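Local atomic coordinates of putative acyl-CoA thioester hydrolase YbhC (Escherichia coli K-12, PDB entry 3GRH), a protein that is a putative acyl-CoA thioesterase of the outer membrane, a lipoprotein of the pectinesterase family that neither binds pectin nor has pectinesterase activity. Residues 27-32 and 37-42; 43-48 and 353-358; 385-388 and 392-395. One frame throughout, in Å; residues are numbered along the deposited sequence.

Overall arrangement
The three contacts gather at one end of the parallel beta-helix, away from the predicted nucleophile D280, and follow in series along the chain in the order 1, 2, 3. Interactions 1 and 2 have centres about 9 Å apart and touch where L40 packs on F48, A45 and V353; strand 37-38 and helix 42-45 follow each other in the chain. Interaction 3 lies about 14 Å from interaction 1 and 18 Å from interaction 2, centre to centre. R394 ties it to both, probably hydrogen-bonding to P32 O and I39 O and forming a salt bridge with E44. The N-terminal segments thus pack on strands 351-355 and 403-407, and the hairpin 385-393 is tied to those segments.

Interaction 1 (27-32 and 37-42); sequences SDQTAP and RPILSA
Residues 29-32 pass 37-41 at a steep 81° between their end-to-end directions, and the backbones come nearest at A31 and I39, with CA atoms 4.7 Å apart. One backbone hydrogen bond, I39 N to P32 O at 3.0 Å, joins them; it is almost linear (177°), although the donor stands above the carbonyl plane. I39 carries the apolar part. Its CB rests against T30 O, CG2 lies beside the T30-A31 peptide, and CD1 reaches Q29 CD at 3.7 Å, the two side chains crossing at about a right angle. A31 CB sits 3.4 Å from I39 O and also touches the L40-S41 peptide. The I39-P32 bond lies just beyond the short antiparallel strands 33-34 and 37-38 of a beta hairpin, which is entered through a cis peptide before P32. Next to it, Q29 NE2 lies over one face of the R37 guanidinium, 3.7 Å from R37 NH2, with the two planes steeply inclined. NE2 and the guanidinium are both donors and share an acceptor residue: E406 of strand 403-407 takes Q29 NE2 on OE1 and forms a salt bridge to R37 NE through OE2. R37 gets there with CG anti to its backbone nitrogen (chi1 -167°) and a chain extended to NE. The other end of the Q29 amide is held too, since OE1 accepts from N409 N.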
loop_
_atom_site.group_PDB
_atom_site.type_symbol
_atom_site.label_atom_id
_atom_site.label_comp_id
_atom_site.label_asym_id
_atom_site.label_seq_id
_atom_site.Cartn_x
_atom_site.Cartn_y
_atom_site.Cartn_z
ATOM N N SER A 27 -15.685 21.687 -6.247
ATOM C CA SER A 27 -14.243 21.550 -6.265
ATOM C C SER A 27 -13.849 22.622 -7.231
ATOM O O SER A 27 -14.574 22.904 -8.223
ATOM C CB SER A 27 -13.867 20.158 -6.804
ATOM O OG SER A 27 -12.494 20.057 -7.171
ATOM N N ASP A 28 -12.734 23.276 -6.974
ATOM C CA ASP A 28 -12.298 24.227 -7.970
ATOM C C ASP A 28 -11.410 23.610 -9.018
ATOM O O ASP A 28 -10.831 24.350 -9.825
ATOM C CB ASP A 28 -11.622 25.451 -7.336
ATOM C CG ASP A 28 -11.923 26.747 -8.096
ATOM O OD1 ASP A 28 -11.425 26.921 -9.245
ATOM O OD2 ASP A 28 -12.651 27.601 -7.539
ATOM N N GLN A 29 -11.265 22.275 -9.031
ATOM C CA GLN A 29 -10.396 21.619 -9.981
ATOM C C GLN A 29 -11.149 21.386 -11.292
ATOM O O GLN A 29 -12.211 20.757 -11.311
ATOM C CB GLN A 29 -9.923 20.265 -9.420
ATOM C CG GLN A 29 -9.090 20.361 -8.199
ATOM C CD GLN A 29 -8.358 19.082 -7.914
ATOM O OE1 GLN A 29 -8.954 18.000 -8.031
ATOM N NE2 GLN A 29 -7.106 19.179 -7.453
ATOM N N THR A 30 -10.623 21.961 -12.367
ATOM C CA THR A 30 -11.330 21.984 -13.674
ATOM C C THR A 30 -10.423 21.370 -14.712
ATOM O O THR A 30 -9.238 21.704 -14.748
ATOM C CB THR A 30 -11.858 23.391 -14.095
ATOM O OG1 THR A 30 -10.954 24.040 -14.986
ATOM C CG2 THR A 30 -12.161 24.320 -12.892
ATOM N N ALA A 31 -10.968 20.409 -15.462
ATOM C CA ALA A 31 -10.262 19.730 -16.526
ATOM C C ALA A 31 -9.961 20.721 -17.680
ATOM O O ALA A 31 -10.777 21.580 -18.013
ATOM C CB ALA A 31 -11.057 18.575 -17.037
ATOM N N PRO A 32 -8.814 20.560 -18.360
ATOM C CA PRO A 32 -7.872 19.468 -18.237
ATOM C C PRO A 32 -6.756 19.632 -17.253
ATOM O O PRO A 32 -5.921 18.716 -17.177
ATOM C CB PRO A 32 -7.309 19.403 -19.631
ATOM C CG PRO A 32 -7.205 20.819 -19.998
ATOM C CD PRO A 32 -8.424 21.478 -19.437
ATOM N N ARG A 37 -0.300 19.528 -13.115
ATOM C CA ARG A 37 -1.418 19.016 -12.305
ATOM C C ARG A 37 -2.611 18.726 -13.209
ATOM O O ARG A 37 -3.560 19.496 -13.303
ATOM C CB ARG A 37 -1.815 20.002 -11.214
ATOM C CG ARG A 37 -2.706 19.410 -10.192
ATOM C CD ARG A 37 -2.842 20.345 -8.976
ATOM N NE ARG A 37 -3.367 19.612 -7.852
ATOM C CZ ARG A 37 -3.349 19.999 -6.603
ATOM N NH1 ARG A 37 -2.896 21.215 -6.270
ATOM N NH2 ARG A 37 -3.853 19.173 -5.694
ATOM N N PRO A 38 -2.562 17.610 -13.907
ATOM C CA PRO A 38 -3.654 17.308 -14.785
ATOM C C PRO A 38 -4.907 16.847 -14.039
ATOM O O PRO A 38 -4.807 16.098 -13.072
ATOM C CB PRO A 38 -3.133 16.153 -15.646
ATOM C CG PRO A 38 -1.818 15.851 -15.200
ATOM C CD PRO A 38 -1.423 16.678 -14.034
ATOM N N ILE A 39 -6.045 17.290 -14.545
ATOM C CA ILE A 39 -7.333 17.099 -13.939
ATOM C C ILE A 39 -8.209 16.413 -14.953
ATOM O O ILE A 39 -8.327 16.861 -16.043
ATOM C CB ILE A 39 -8.002 18.415 -13.489
ATOM C CG1 ILE A 39 -7.113 19.200 -12.494
ATOM C CG2 ILE A 39 -9.374 18.151 -12.881
ATOM C CD1 ILE A 39 -6.748 18.519 -11.196
ATOM N N LEU A 40 -8.816 15.313 -14.558
ATOM C CA LEU A 40 -9.725 14.534 -15.405
ATOM C C LEU A 40 -11.068 15.192 -15.586
ATOM O O LEU A 40 -11.578 15.914 -14.733
ATOM C CB LEU A 40 -10.000 13.161 -14.756
ATOM C CG LEU A 40 -8.846 12.227 -14.559
ATOM C CD1 LEU A 40 -9.261 10.930 -13.845
ATOM C CD2 LEU A 40 -8.171 11.991 -15.912
ATOM N N SER A 41 -11.616 15.029 -16.792
ATOM C CA SER A 41 -13.005 15.354 -17.041
ATOM C C SER A 41 -13.924 14.331 -16.434
ATOM O O SER A 41 -13.523 13.253 -16.111
ATOM C CB SER A 41 -13.328 15.421 -18.542
ATOM O OG SER A 41 -13.333 14.131 -19.155
ATOM N N ALA A 42 -15.192 14.669 -16.290
ATOM C CA ALA A 42 -16.164 13.702 -15.767
ATOM C C ALA A 42 -16.225 12.428 -16.567
ATOM O O ALA A 42 -16.283 11.303 -15.987
ATOM C CB ALA A 42 -17.558 14.331 -15.700
#

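Interaction 2 (43-48 and 353-358); sequences KEAQNF and VIRDSA
V353 covers one face of the F48 ring: its CG2 methyl stands 4.0 Å from the ring centroid in a CH-pi contact, displaced toward the rim on the CG side, and F48 CG itself is 3.8 Å from that methyl. The R355 guanidinium is used at its edge: A45 O and F48 O lie there near its plane, and D356 meets it at the edge from within its own segment.

R355 NH1 contacts both carbonyl oxygens, A45 O and F48 O, at 3.0 Å, but the two bonds are unequal. The bond to F48 O is well formed (154° at the hydrogen), with the donor above the carbonyl plane; that to A45 O is weak, bent to 124°. A45 O has a second partner in F48 N, which closes the type I beta turn from A45 to F48 at 3.0 Å. R355 therefore links the first and last carbonyls of this turn, and its positive charge probably polarises both. A chi1 of 60°, with CG between the backbone nitrogen and the carbonyl carbon, and an extended chi2 place R355 CD 3.5 Å from F48 O; the bend at chi3 then directs NE and the guanidinium. On the other side, R355 NE forms a salt bridge with D356 OD2 at 2.9 Å, nearly in the guanidinium plane, and so fixes the rotation of the group.

V353 and R355 belong to strand 351-355 of the beta-helix, bonded through their backbones to strand 321-324, while I354 bonds to strand 403-407. The A45-F48 turn lies against this surface, with Y53 of helix 50-53 touching F48 and V353, and Y407 of strand 403-407 touching A45 and R355.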
loop_
_atom_site.group_PDB
_atom_site.type_symbol
_atom_site.label_atom_id
_atom_site.label_comp_id
_atom_site.label_asym_id
_atom_site.label_seq_id
_atom_site.Cartn_x
_atom_site.Cartn_y
_atom_site.Cartn_z
ATOM N N LYS A 43 -16.155 12.580 -17.881
ATOM C CA LYS A 43 -16.182 11.431 -18.766
ATOM C C LYS A 43 -14.983 10.560 -18.575
ATOM O O LYS A 43 -15.089 9.329 -18.524
ATOM C CB LYS A 43 -16.350 11.868 -20.228
ATOM C CG LYS A 43 -16.482 10.637 -21.182
ATOM C CD LYS A 43 -17.735 9.811 -20.878
ATOM C CE LYS A 43 -18.202 8.961 -22.092
ATOM N NZ LYS A 43 -17.041 8.233 -22.731
ATOM N N GLU A 44 -13.825 11.183 -18.508
ATOM C CA GLU A 44 -12.631 10.381 -18.235
ATOM C C GLU A 44 -12.742 9.708 -16.884
ATOM O O GLU A 44 -12.254 8.578 -16.724
ATOM C CB GLU A 44 -11.407 11.273 -18.254
ATOM C CG GLU A 44 -10.991 11.697 -19.664
ATOM C CD GLU A 44 -10.009 12.892 -19.734
ATOM O OE1 GLU A 44 -10.009 13.772 -18.870
ATOM O OE2 GLU A 44 -9.251 12.987 -20.725
ATOM N N ALA A 45 -13.278 10.388 -15.872
ATOM C CA ALA A 45 -13.201 9.836 -14.518
ATOM C C ALA A 45 -14.116 8.646 -14.369
ATOM O O ALA A 45 -13.968 7.876 -13.422
ATOM C CB ALA A 45 -13.601 10.895 -13.455
ATOM N N GLN A 46 -15.069 8.438 -15.267
ATOM C CA GLN A 46 -15.929 7.256 -15.163
ATOM C C GLN A 46 -15.155 5.931 -15.301
ATOM O O GLN A 46 -15.619 4.880 -14.841
ATOM C CB GLN A 46 -17.008 7.283 -16.238
ATOM C CG GLN A 46 -17.900 8.449 -16.217
ATOM C CD GLN A 46 -18.910 8.374 -17.338
ATOM O OE1 GLN A 46 -19.268 9.382 -17.945
ATOM N NE2 GLN A 46 -19.352 7.154 -17.644
ATOM N N ASN A 47 -14.020 5.969 -15.934
ATOM C CA ASN A 47 -13.177 4.758 -16.074
ATOM C C ASN A 47 -12.354 4.479 -14.835
ATOM O O ASN A 47 -11.612 3.493 -14.852
ATOM C CB ASN A 47 -12.215 4.890 -17.222
ATOM C CG ASN A 47 -12.840 4.538 -18.559
ATOM O OD1 ASN A 47 -13.958 3.983 -18.638
ATOM N ND2 ASN A 47 -12.127 4.866 -19.628
ATOM N N PHE A 48 -12.407 5.337 -13.823
ATOM C CA PHE A 48 -11.522 5.267 -12.658
ATOM C C PHE A 48 -12.236 5.147 -11.357
ATOM O O PHE A 48 -12.195 5.979 -10.479
ATOM C CB PHE A 48 -10.521 6.463 -12.649
ATOM C CG PHE A 48 -9.620 6.490 -13.798
ATOM C CD1 PHE A 48 -8.685 5.487 -14.007
ATOM C CD2 PHE A 48 -9.710 7.500 -14.712
ATOM C CE1 PHE A 48 -7.880 5.504 -15.115
ATOM C CE2 PHE A 48 -8.917 7.531 -15.809
ATOM C CZ PHE A 48 -7.994 6.523 -16.020
ATOM N N VAL A 353 -4.856 7.737 -9.511
ATOM C CA VAL A 353 -5.929 8.734 -9.520
ATOM C C VAL A 353 -6.301 9.072 -8.098
ATOM O O VAL A 353 -6.566 8.177 -7.317
ATOM C CB VAL A 353 -7.155 8.215 -10.269
ATOM C CG1 VAL A 353 -8.349 9.100 -10.100
ATOM C CG2 VAL A 353 -6.877 8.041 -11.747
ATOM N N ILE A 354 -6.330 10.337 -7.763
ATOM C CA ILE A 354 -6.841 10.819 -6.501
ATOM C C ILE A 354 -8.104 11.577 -6.765
ATOM O O ILE A 354 -8.099 12.542 -7.525
ATOM C CB ILE A 354 -5.810 11.716 -5.782
ATOM C CG1 ILE A 354 -4.545 10.980 -5.455
ATOM C CG2 ILE A 354 -6.426 12.223 -4.423
ATOM C CD1 ILE A 354 -3.433 11.936 -4.915
ATOM N N ARG A 355 -9.217 11.067 -6.242
ATOM C CA ARG A 355 -10.541 11.637 -6.493
ATOM C C ARG A 355 -11.358 11.853 -5.273
ATOM O O ARG A 355 -11.244 11.126 -4.300
ATOM C CB ARG A 355 -11.347 10.834 -7.506
ATOM C CG ARG A 355 -11.604 9.443 -7.124
ATOM C CD ARG A 355 -12.375 8.687 -8.233
ATOM N NE ARG A 355 -13.710 9.273 -8.446
ATOM C CZ ARG A 355 -14.456 9.098 -9.538
ATOM N NH1 ARG A 355 -14.130 8.277 -10.489
ATOM N NH2 ARG A 355 -15.658 9.706 -9.545
ATOM N N ASP A 356 -12.188 12.868 -5.316
ATOM C CA ASP A 356 -13.147 13.089 -4.279
ATOM C C ASP A 356 -12.541 13.158 -2.837
ATOM O O ASP A 356 -13.174 12.738 -1.850
ATOM C CB ASP A 356 -14.256 12.024 -4.337
ATOM C CG ASP A 356 -14.854 11.864 -5.724
ATOM O OD1 ASP A 356 -15.288 12.882 -6.311
ATOM O OD2 ASP A 356 -14.899 10.684 -6.243
ATOM N N SER A 357 -11.333 13.684 -2.759
ATOM C CA SER A 357 -10.530 13.667 -1.581
ATOM C C SER A 357 -10.176 15.050 -1.073
ATOM O O SER A 357 -10.181 16.015 -1.807
ATOM C CB SER A 357 -9.261 12.869 -1.830
ATOM O OG SER A 357 -9.606 11.476 -1.966
ATOM N N ALA A 358 -9.887 15.143 0.221
ATOM C CA ALA A 358 -9.528 16.409 0.845
ATOM C C ALA A 358 -7.988 16.439 0.864
ATOM O O ALA A 358 -7.381 15.527 1.418
ATOM C CB ALA A 358 -10.068 16.474 2.286
#

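Interaction 3 (385-388 and 392-395); sequences SVDD and IQRN
Q393 has an unusual chi1 of -94°, displaced from the staggered value, and runs extended beyond CG, which carries its amide across the hairpin to D387 CB. S385 and Q393 share a face of the ribbon as a directly opposed pair, and the S385 chi1 of 43°, with OG between the backbone nitrogen and the carbonyl carbon, turns that hydroxyl to 3.9 Å from Q393 O.

The amide of Q393 meets the methylene of D387 rather than its carboxylate: NE2 lies 3.4 Å from D387 CB, and OE1 is 3.6 Å from the same carbon. With the carboxylate and amide planes 73° apart and no hydrogen bond formed, this is a van der Waals contact along the diagonal. V386 and I392 occupy the other face, where V386 CG1 comes only to within 4.5 Å of I392 CA; the I392 side chain instead packs on A31 and P32.

The backbone supplies the stronger evidence of pairing. S385 N donates to Q393 O at 3.0 Å, and Q393 N returns a bond of 2.7 Å to S385 O, both close to linear. A water donates to Q393 O at 2.7 Å, giving that oxygen a second partner; its link to S385 OG is long and weak. Beyond the pair, R394 turns to the body of the protein and forms a salt bridge with E44. Reciprocal bonds at S385-Q393, followed by the non-hydrogen-bonded pair V386-I392, define a two-stranded antiparallel beta hairpin, here an exposed one at the end of the beta-helix.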
loop_
_atom_site.group_PDB
_atom_site.type_symbol
_atom_site.label_atom_id
_atom_site.label_comp_id
_atom_site.label_asym_id
_atom_site.label_seq_id
_atom_site.Cartn_x
_atom_site.Cartn_y
_atom_site.Cartn_z
ATOM N N SER A 385 -5.936 17.731 -25.952
ATOM C CA SER A 385 -6.445 18.742 -26.870
ATOM C C SER A 385 -7.936 18.706 -26.833
ATOM O O SER A 385 -8.516 17.917 -26.130
ATOM C CB SER A 385 -5.943 18.580 -28.327
ATOM O OG SER A 385 -5.968 17.214 -28.749
ATOM N N VAL A 386 -8.549 19.586 -27.602
ATOM C CA VAL A 386 -10.003 19.620 -27.759
ATOM C C VAL A 386 -10.319 19.300 -29.214
ATOM O O VAL A 386 -9.597 19.749 -30.097
ATOM C CB VAL A 386 -10.578 21.015 -27.380
ATOM C CG1 VAL A 386 -10.460 21.225 -25.887
ATOM C CG2 VAL A 386 -9.851 22.128 -28.118
ATOM N N ASP A 387 -11.369 18.521 -29.478
ATOM C CA ASP A 387 -11.853 18.363 -30.864
ATOM C C ASP A 387 -13.346 18.674 -30.953
ATOM O O ASP A 387 -13.875 19.314 -30.050
ATOM C CB ASP A 387 -11.500 16.981 -31.456
ATOM C CG ASP A 387 -11.188 17.036 -32.993
ATOM O OD1 ASP A 387 -11.510 18.042 -33.662
ATOM O OD2 ASP A 387 -10.604 16.064 -33.531
ATOM N N ASP A 388 -14.004 18.226 -32.033
ATOM C CA ASP A 388 -15.348 18.686 -32.426
ATOM C C ASP A 388 -16.317 18.910 -31.266
ATOM O O ASP A 388 -16.551 18.015 -30.455
ATOM C CB ASP A 388 -16.005 17.721 -33.431
ATOM C CG ASP A 388 -15.128 17.428 -34.633
ATOM O OD1 ASP A 388 -15.506 17.824 -35.761
ATOM O OD2 ASP A 388 -14.060 16.798 -34.439
ATOM N N ILE A 392 -12.517 17.526 -24.290
ATOM C CA ILE A 392 -11.101 17.223 -24.046
ATOM C C ILE A 392 -10.858 15.843 -24.554
ATOM O O ILE A 392 -11.686 14.937 -24.317
ATOM C CB ILE A 392 -10.765 17.279 -22.541
ATOM C CG1 ILE A 392 -10.812 18.741 -22.081
ATOM C CG2 ILE A 392 -9.383 16.602 -22.218
ATOM C CD1 ILE A 392 -11.141 18.931 -20.600
ATOM N N GLN A 393 -9.761 15.710 -25.291
ATOM C CA GLN A 393 -9.287 14.448 -25.798
ATOM C C GLN A 393 -7.851 14.176 -25.382
ATOM O O GLN A 393 -6.942 14.954 -25.664
ATOM C CB GLN A 393 -9.366 14.446 -27.305
ATOM C CG GLN A 393 -10.618 13.863 -27.867
ATOM C CD GLN A 393 -10.669 14.055 -29.360
ATOM O OE1 GLN A 393 -9.637 14.314 -29.989
ATOM N NE2 GLN A 393 -11.860 13.948 -29.943
ATOM N N ARG A 394 -7.625 13.044 -24.737
ATOM C CA ARG A 394 -6.257 12.588 -24.590
ATOM C C ARG A 394 -6.246 11.119 -24.302
ATOM O O ARG A 394 -7.222 10.584 -23.809
ATOM C CB ARG A 394 -5.496 13.427 -23.572
ATOM C CG ARG A 394 -6.285 13.591 -22.348
ATOM C CD ARG A 394 -5.640 14.366 -21.196
ATOM N NE ARG A 394 -6.774 14.618 -20.308
ATOM C CZ ARG A 394 -6.826 15.475 -19.300
ATOM N NH1 ARG A 394 -5.777 16.124 -18.873
ATOM N NH2 ARG A 394 -7.965 15.666 -18.676
ATOM N N ASN A 395 -5.190 10.461 -24.721
ATOM C CA ASN A 395 -5.028 9.045 -24.419
ATOM C C ASN A 395 -4.460 8.941 -23.012
ATOM O O ASN A 395 -3.286 9.299 -22.750
ATOM C CB ASN A 395 -4.098 8.424 -25.437
ATOM C CG ASN A 395 -3.723 6.978 -25.131
ATOM O OD1 ASN A 395 -4.140 6.386 -24.144
ATOM N ND2 ASN A 395 -2.839 6.413 -26.012
HETATM O O HOH W 1 -4.665 14.524 -26.988
#